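Local coordinates for protein paraflagellar rod component (Trypanosoma brucei, PDB 2Q0X) that is of unknown function but adopts the alpha/beta hydrolase fold and is named as a component of the paraflagellar rod, at residues Val204-Pro207 and Cys208-Glu212; Lys211-Asp214 and Val215-Arg218; Val247-Gly250 and Val251-Thr255. All blocks are in the same frame, centred on the assembly; numbering follows the deposited sequence.

Overall arrangement
All three contacts are local turns of helices 200-209, 213-218 and 241-254, gathered on one side of the chain's centre; contact 1 lies about 7 Å from contact 2 and 10 Å from contact 3 between centres. Contacts 1 and 3 are partly buried and pack valines, Trp205 and Ile209 between helices 200-209 and 241-254, with Val204, Trp205 and Val251 reaching the main sheet, over mostly regular i to i+4 backbone bonds up to the helix ends; contact 3 adds a polar outer side. Contact 2 lies at the surface, with mostly weak backbone bonds and a salt bridge. Contacts 1 and 2 share Lys211 and Glu212, while Phe213 of contact 2 stacks on His254 of contact 3.

Contact 1: residues Val204-Pro207 and Cys208-Glu212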
# COMPACT_ATOMS: atom_id res chain seq x y z
N VAL A 204 -19.53 -11.86 14.65
CA VAL A 204 -20.34 -13.07 14.55
C VAL A 204 -20.02 -14.13 15.62
O VAL A 204 -20.91 -14.57 16.34
CB VAL A 204 -20.20 -13.70 13.13
CG1 VAL A 204 -20.82 -15.08 13.06
CG2 VAL A 204 -20.82 -12.79 12.08
N TRP A 205 -18.76 -14.51 15.74
CA TRP A 205 -18.39 -15.68 16.53
C TRP A 205 -18.68 -15.49 18.01
O TRP A 205 -19.45 -16.25 18.62
CB TRP A 205 -16.91 -16.02 16.32
CG TRP A 205 -16.59 -17.44 16.64
CD1 TRP A 205 -15.87 -17.89 17.69
CD2 TRP A 205 -17.00 -18.60 15.90
NE1 TRP A 205 -15.79 -19.26 17.66
CE2 TRP A 205 -16.48 -19.73 16.57
CE3 TRP A 205 -17.75 -18.80 14.73
CZ2 TRP A 205 -16.68 -21.03 16.11
CZ3 TRP A 205 -17.95 -20.09 14.27
CH2 TRP A 205 -17.42 -21.20 14.96
N ASN A 206 -18.04 -14.47 18.59
CA ASN A 206 -18.26 -14.13 20.00
C ASN A 206 -19.72 -13.94 20.38
O ASN A 206 -20.21 -14.63 21.26
CB ASN A 206 -17.39 -12.92 20.39
CG ASN A 206 -15.91 -13.27 20.51
OD1 ASN A 206 -15.53 -14.44 20.44
ND2 ASN A 206 -15.08 -12.25 20.71
N PRO A 207 -20.44 -13.00 19.73
CA PRO A 207 -21.85 -12.83 20.12
C PRO A 207 -22.75 -14.05 19.91
O PRO A 207 -23.68 -14.24 20.67
CB PRO A 207 -22.31 -11.65 19.26
CG PRO A 207 -21.29 -11.53 18.16
CD PRO A 207 -20.03 -12.06 18.68
N CYS A 208 -22.48 -14.86 18.88
CA CYS A 208 -23.29 -16.05 18.65
C CYS A 208 -23.06 -17.11 19.72
O CYS A 208 -24.00 -17.64 20.26
CB CYS A 208 -23.02 -16.67 17.28
SG CYS A 208 -23.87 -15.92 15.90
N ILE A 209 -21.79 -17.41 20.01
CA ILE A 209 -21.45 -18.38 21.08
C ILE A 209 -21.94 -17.90 22.46
O ILE A 209 -22.36 -18.71 23.30
CB ILE A 209 -19.91 -18.65 21.15
CG1 ILE A 209 -19.36 -19.17 19.80
CG2 ILE A 209 -19.56 -19.62 22.30
CD1 ILE A 209 -20.07 -20.39 19.24
N ARG A 210 -21.90 -16.59 22.69
CA ARG A 210 -22.34 -16.00 23.97
C ARG A 210 -23.81 -15.52 24.00
O ARG A 210 -24.22 -14.85 24.95
CB ARG A 210 -21.42 -14.84 24.33
CG ARG A 210 -20.12 -15.29 24.94
CD ARG A 210 -19.08 -14.21 24.80
NE ARG A 210 -17.86 -14.58 25.51
CZ ARG A 210 -16.63 -14.19 25.19
NH1 ARG A 210 -16.42 -13.41 24.14
NH2 ARG A 210 -15.60 -14.60 25.93
N LYS A 211 -24.58 -15.84 22.95
CA LYS A 211 -25.99 -15.46 22.83
C LYS A 211 -26.25 -13.96 23.06
O LYS A 211 -27.30 -13.57 23.60
CB LYS A 211 -26.86 -16.34 23.75
CG LYS A 211 -27.21 -17.72 23.14
CD LYS A 211 -26.51 -18.93 23.80
CE LYS A 211 -27.31 -19.53 24.94
NZ LYS A 211 -27.19 -21.03 25.06
N GLU A 212 -25.29 -13.13 22.66
CA GLU A 212 -25.41 -11.68 22.76
C GLU A 212 -26.09 -11.17 21.52
O GLU A 212 -25.46 -10.61 20.63
CB GLU A 212 -24.04 -11.02 22.91
CG GLU A 212 -23.35 -11.29 24.23
CD GLU A 212 -21.83 -11.17 24.15
OE1 GLU A 212 -21.27 -10.96 23.04
OE2 GLU A 212 -21.18 -11.29 25.22
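Ile209 lies over the indole of Trp205 one turn earlier in helix 200-209, a helix that a Schellman motif brings to an end at Lys211. The apolar contact is a CH-pi interaction: Ile209 CG1 stands 4.2 Å from the centroid of the five-membered ring, only 12° off the ring normal. Trp205 is swung into this position with CG anti to its amide nitrogen (chi1 -158°), and its NE1 bonds Tyr237 OH. Val204 CG1 and Cys208 SG touch more loosely along the same helix, and Val204 also packs on Val251 of helix 241-254 and Leu229 of strand 227-232.

Backbone bonds tie the turns together. Cys208 N binds Val204 O, and Ile209 N reaches Trp205 O at 3.0 Å with an almost straight N-H...O angle of 173°. Pro207, with no N-H to give, leaves the helix kinked at its own position. Arg210 N still binds Asn206 O, although Arg210 has already left helical geometry.

The polar side chains of Asn206 and Arg210 run alongside each other in the same direction. Arg210 NH1 comes within 3.7 Å of Asn206 CG, the amide and guanidinium planes steeply inclined, but each group finds its hydrogen bond outside the turn: Asn206 OD1 with Gln201 NE2, Arg210 NH1 with Phe152 O.

At the end of the helix Lys211 takes positive phi and turns the chain back. Lys211 N makes a weak bond of 3.3 Å to Cys208 O, while Glu212 N donates in the carbonyl plane to Pro207 O at 2.8 Å.

Contact 2: residues Lys211-Asp214 and Val215-Arg218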
# COMPACT_ATOMS: atom_id res chain seq x y z
N LYS A 211 -24.58 -15.84 22.95
CA LYS A 211 -25.99 -15.46 22.83
C LYS A 211 -26.25 -13.96 23.06
O LYS A 211 -27.30 -13.57 23.60
CB LYS A 211 -26.86 -16.34 23.75
CG LYS A 211 -27.21 -17.72 23.14
CD LYS A 211 -26.51 -18.93 23.80
CE LYS A 211 -27.31 -19.53 24.94
NZ LYS A 211 -27.19 -21.03 25.06
N GLU A 212 -25.29 -13.13 22.66
CA GLU A 212 -25.41 -11.68 22.76
C GLU A 212 -26.09 -11.17 21.52
O GLU A 212 -25.46 -10.61 20.63
CB GLU A 212 -24.04 -11.02 22.91
CG GLU A 212 -23.35 -11.29 24.23
CD GLU A 212 -21.83 -11.17 24.15
OE1 GLU A 212 -21.27 -10.96 23.04
OE2 GLU A 212 -21.18 -11.29 25.22
N PHE A 213 -27.40 -11.35 21.46
CA PHE A 213 -28.14 -11.14 20.23
C PHE A 213 -28.41 -9.68 19.88
O PHE A 213 -28.54 -9.35 18.71
CB PHE A 213 -29.41 -11.98 20.23
CG PHE A 213 -29.14 -13.47 20.17
CD1 PHE A 213 -28.28 -13.99 19.22
CD2 PHE A 213 -29.76 -14.35 21.04
CE1 PHE A 213 -28.02 -15.35 19.14
CE2 PHE A 213 -29.51 -15.71 20.96
CZ PHE A 213 -28.65 -16.21 20.01
N ASP A 214 -28.41 -8.80 20.87
CA ASP A 214 -28.43 -7.37 20.57
C ASP A 214 -27.23 -6.92 19.72
O ASP A 214 -27.39 -6.10 18.82
CB ASP A 214 -28.55 -6.52 21.85
CG ASP A 214 -27.40 -6.71 22.83
OD1 ASP A 214 -27.15 -5.76 23.61
OD2 ASP A 214 -26.77 -7.79 22.85
N VAL A 215 -26.04 -7.48 19.97
CA VAL A 215 -24.86 -7.12 19.21
C VAL A 215 -25.03 -7.49 17.73
O VAL A 215 -24.62 -6.74 16.85
CB VAL A 215 -23.57 -7.80 19.75
CG1 VAL A 215 -22.39 -7.47 18.86
CG2 VAL A 215 -23.30 -7.35 21.18
N LEU A 216 -25.66 -8.63 17.47
CA LEU A 216 -25.85 -9.11 16.11
C LEU A 216 -26.69 -8.15 15.26
O LEU A 216 -26.50 -8.08 14.05
CB LEU A 216 -26.47 -10.51 16.10
CG LEU A 216 -25.65 -11.67 16.66
CD1 LEU A 216 -26.47 -12.94 16.47
CD2 LEU A 216 -24.24 -11.79 16.00
N ARG A 217 -27.60 -7.40 15.89
CA ARG A 217 -28.42 -6.43 15.17
C ARG A 217 -27.57 -5.35 14.55
O ARG A 217 -27.88 -4.85 13.49
CB ARG A 217 -29.45 -5.74 16.09
CG ARG A 217 -30.45 -6.65 16.73
CD ARG A 217 -31.28 -7.44 15.69
NE ARG A 217 -32.38 -8.15 16.36
CZ ARG A 217 -33.22 -9.00 15.77
NH1 ARG A 217 -33.17 -9.26 14.48
NH2 ARG A 217 -34.14 -9.57 16.51
N ARG A 218 -26.50 -4.99 15.26
CA ARG A 218 -25.56 -3.98 14.81
C ARG A 218 -24.58 -4.47 13.75
O ARG A 218 -23.99 -3.67 13.03
CB ARG A 218 -24.78 -3.44 16.01
CG ARG A 218 -25.64 -2.62 16.99
CD ARG A 218 -24.92 -2.41 18.31
NE ARG A 218 -25.41 -3.27 19.40
CZ ARG A 218 -24.92 -3.28 20.65
NH1 ARG A 218 -23.91 -2.47 20.98
NH2 ARG A 218 -25.43 -4.09 21.58
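The Phe213 ring has Lys211 CA over one face, 3.9 Å above the plane and displaced toward the rim, and Leu216 CD1 at its edge, in plane. That methyl is 3.5 Å from Phe213 CD1, and the two side chains run alongside each other in one direction. The second flat group, the Arg218 guanidinium, receives Asp214 at its edge: Asp214 OD1 forms a salt bridge with Arg218 NH2 at 3.1 Å, the carboxylate and guanidinium planes turned 71° apart. Arg218 bends at chi3 to bring this edge round to Asp214, and its NE adds a weak bond to Asp214 O.

The Asp214 carboxylate is used twice. With chi1 at 61°, CG sits between the backbone N and the carbonyl carbon, which folds OD2 back to a weak bond with Val215 N at 3.0 Å while OD1 faces the arginine.

The backbone of this short helix is loosely bonded. Val215 N to Glu212 O and Leu216 N to Phe213 O are both weak i to i+3 bonds. Arg217 N reaches Asp214 O at 3.2 Å, but well off the carbonyl plane rather than on a lone pair. Glu212, the centre of an inverse gamma turn, leads in from the preceding helix; its CB meets Val215 CG2.

Leu216, the buried residue of the group, packs on Pro207 and Cys208 of helix 200-209, and Val215 joins it against Pro207. On the side of helix 241-254, Phe213 stacks on the His254 ring, which Leu216 and Arg217 also touch, so the short helix 213-218 bridges its two longer neighbours at the surface of the alpha/beta hydrolase fold.

Contact 3: residues Val247-Gly250 and Val251-Thr255; sequences VLEG and VRDHT
Val251 N, Arg252 N and Asp253 N each donate to the carbonyl four residues back, Val247 O, Leu248 O and Glu249 O, at 3.0 Å in regular alpha-helical geometry. This is the last part of helix 241-254, the connecting helix of a beta-alpha-beta unit between strands 227-232 and 260-264 of the alpha/beta hydrolase fold.

On the buried side of the helix, Val247 CG1 and Val251 CG2 make a loose apolar contact. Val251 also meets Leu229, Val260 and Val262 of the two strands, whereas Val247 leans on Trp205, Cys208 and Ile209 of helix 200-209.

The Leu248 side chain crosses that of Arg252, which is extended from CG to NE. Its CD2 lies over the centre of one guanidinium face, 3.7 Å above the plane, and its CD1 approaches Arg252 NE, so the branched end of the leucine serves as an apolar platform for the flat cation. Leu248 itself packs on Val262. Next to this pair, the acidic side chains of Glu249 and Asp253 come close enough for Glu249 OE2 and Asp253 OD2 to be 4.3 Å apart, which may slightly raise the proton affinity of one of them, although both residues are solvent-exposed.

Near the helix end a side chain supplements a weak backbone bond. His254 N reaches Gly250 O only weakly, but His254 ND1 donates to the same oxygen at 3.0 Å, on a lone pair in the carbonyl plane. A chi1 of -60° places the imidazole beside its own backbone N, and the ring's rotation about chi2 turns ND1 to Gly250 O. Thr255 then closes the end with two bonds to Val251 O: its N at 2.9 Å and its OG1 at 2.6 Å arrive from opposite faces of the carbonyl plane.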
# COMPACT_ATOMS: atom_id res chain seq x y z
N VAL A 247 -23.99 -20.86 16.19
CA VAL A 247 -23.54 -19.84 15.25
C VAL A 247 -24.46 -19.79 14.01
O VAL A 247 -24.88 -18.71 13.59
CB VAL A 247 -22.05 -20.04 14.84
CG1 VAL A 247 -21.69 -19.16 13.67
CG2 VAL A 247 -21.11 -19.78 16.07
N LEU A 248 -24.78 -20.96 13.46
CA LEU A 248 -25.70 -21.04 12.32
C LEU A 248 -27.08 -20.45 12.68
O LEU A 248 -27.65 -19.65 11.94
CB LEU A 248 -25.84 -22.49 11.85
CG LEU A 248 -26.69 -22.72 10.60
CD1 LEU A 248 -26.14 -21.92 9.41
CD2 LEU A 248 -26.76 -24.23 10.27
N GLU A 249 -27.59 -20.84 13.84
CA GLU A 249 -28.85 -20.31 14.36
C GLU A 249 -28.84 -18.79 14.57
O GLU A 249 -29.80 -18.10 14.20
CB GLU A 249 -29.19 -21.02 15.68
CG GLU A 249 -30.52 -20.61 16.25
CD GLU A 249 -30.82 -21.29 17.56
OE1 GLU A 249 -30.52 -22.49 17.69
OE2 GLU A 249 -31.40 -20.61 18.43
N GLY A 250 -27.77 -18.27 15.16
CA GLY A 250 -27.65 -16.84 15.42
C GLY A 250 -27.60 -16.01 14.16
O GLY A 250 -28.23 -14.95 14.06
N VAL A 251 -26.84 -16.47 13.17
CA VAL A 251 -26.73 -15.77 11.92
C VAL A 251 -28.05 -15.81 11.15
O VAL A 251 -28.50 -14.78 10.67
CB VAL A 251 -25.51 -16.29 11.06
CG1 VAL A 251 -25.52 -15.64 9.69
CG2 VAL A 251 -24.15 -16.03 11.78
N ARG A 252 -28.70 -16.97 11.07
CA ARG A 252 -29.99 -17.09 10.37
C ARG A 252 -31.13 -16.27 10.95
O ARG A 252 -32.00 -15.76 10.22
CB ARG A 252 -30.45 -18.53 10.35
CG ARG A 252 -29.65 -19.41 9.43
CD ARG A 252 -30.23 -20.81 9.46
NE ARG A 252 -29.61 -21.72 8.51
CZ ARG A 252 -29.84 -23.03 8.46
NH1 ARG A 252 -30.67 -23.61 9.32
NH2 ARG A 252 -29.22 -23.78 7.55
N ASP A 253 -31.15 -16.18 12.28
CA ASP A 253 -32.22 -15.51 12.99
C ASP A 253 -32.04 -14.00 13.10
O ASP A 253 -33.00 -13.28 13.41
CB ASP A 253 -32.37 -16.10 14.39
CG ASP A 253 -32.95 -17.50 14.38
OD1 ASP A 253 -33.18 -18.06 13.29
OD2 ASP A 253 -33.15 -18.06 15.48
N HIS A 254 -30.81 -13.53 12.89
CA HIS A 254 -30.47 -12.13 13.13
C HIS A 254 -29.89 -11.39 11.96
O HIS A 254 -29.71 -10.20 12.03
CB HIS A 254 -29.59 -12.01 14.37
CG HIS A 254 -30.25 -12.52 15.61
ND1 HIS A 254 -29.92 -13.72 16.20
CD2 HIS A 254 -31.28 -12.02 16.33
CE1 HIS A 254 -30.70 -13.93 17.24
NE2 HIS A 254 -31.54 -12.92 17.34
N THR A 255 -29.62 -12.07 10.85
CA THR A 255 -29.21 -11.34 9.66
C THR A 255 -30.44 -10.61 9.11
O THR A 255 -31.55 -11.11 9.23
CB THR A 255 -28.57 -12.27 8.62
OG1 THR A 255 -27.42 -12.89 9.20
CG2 THR A 255 -28.13 -11.50 7.35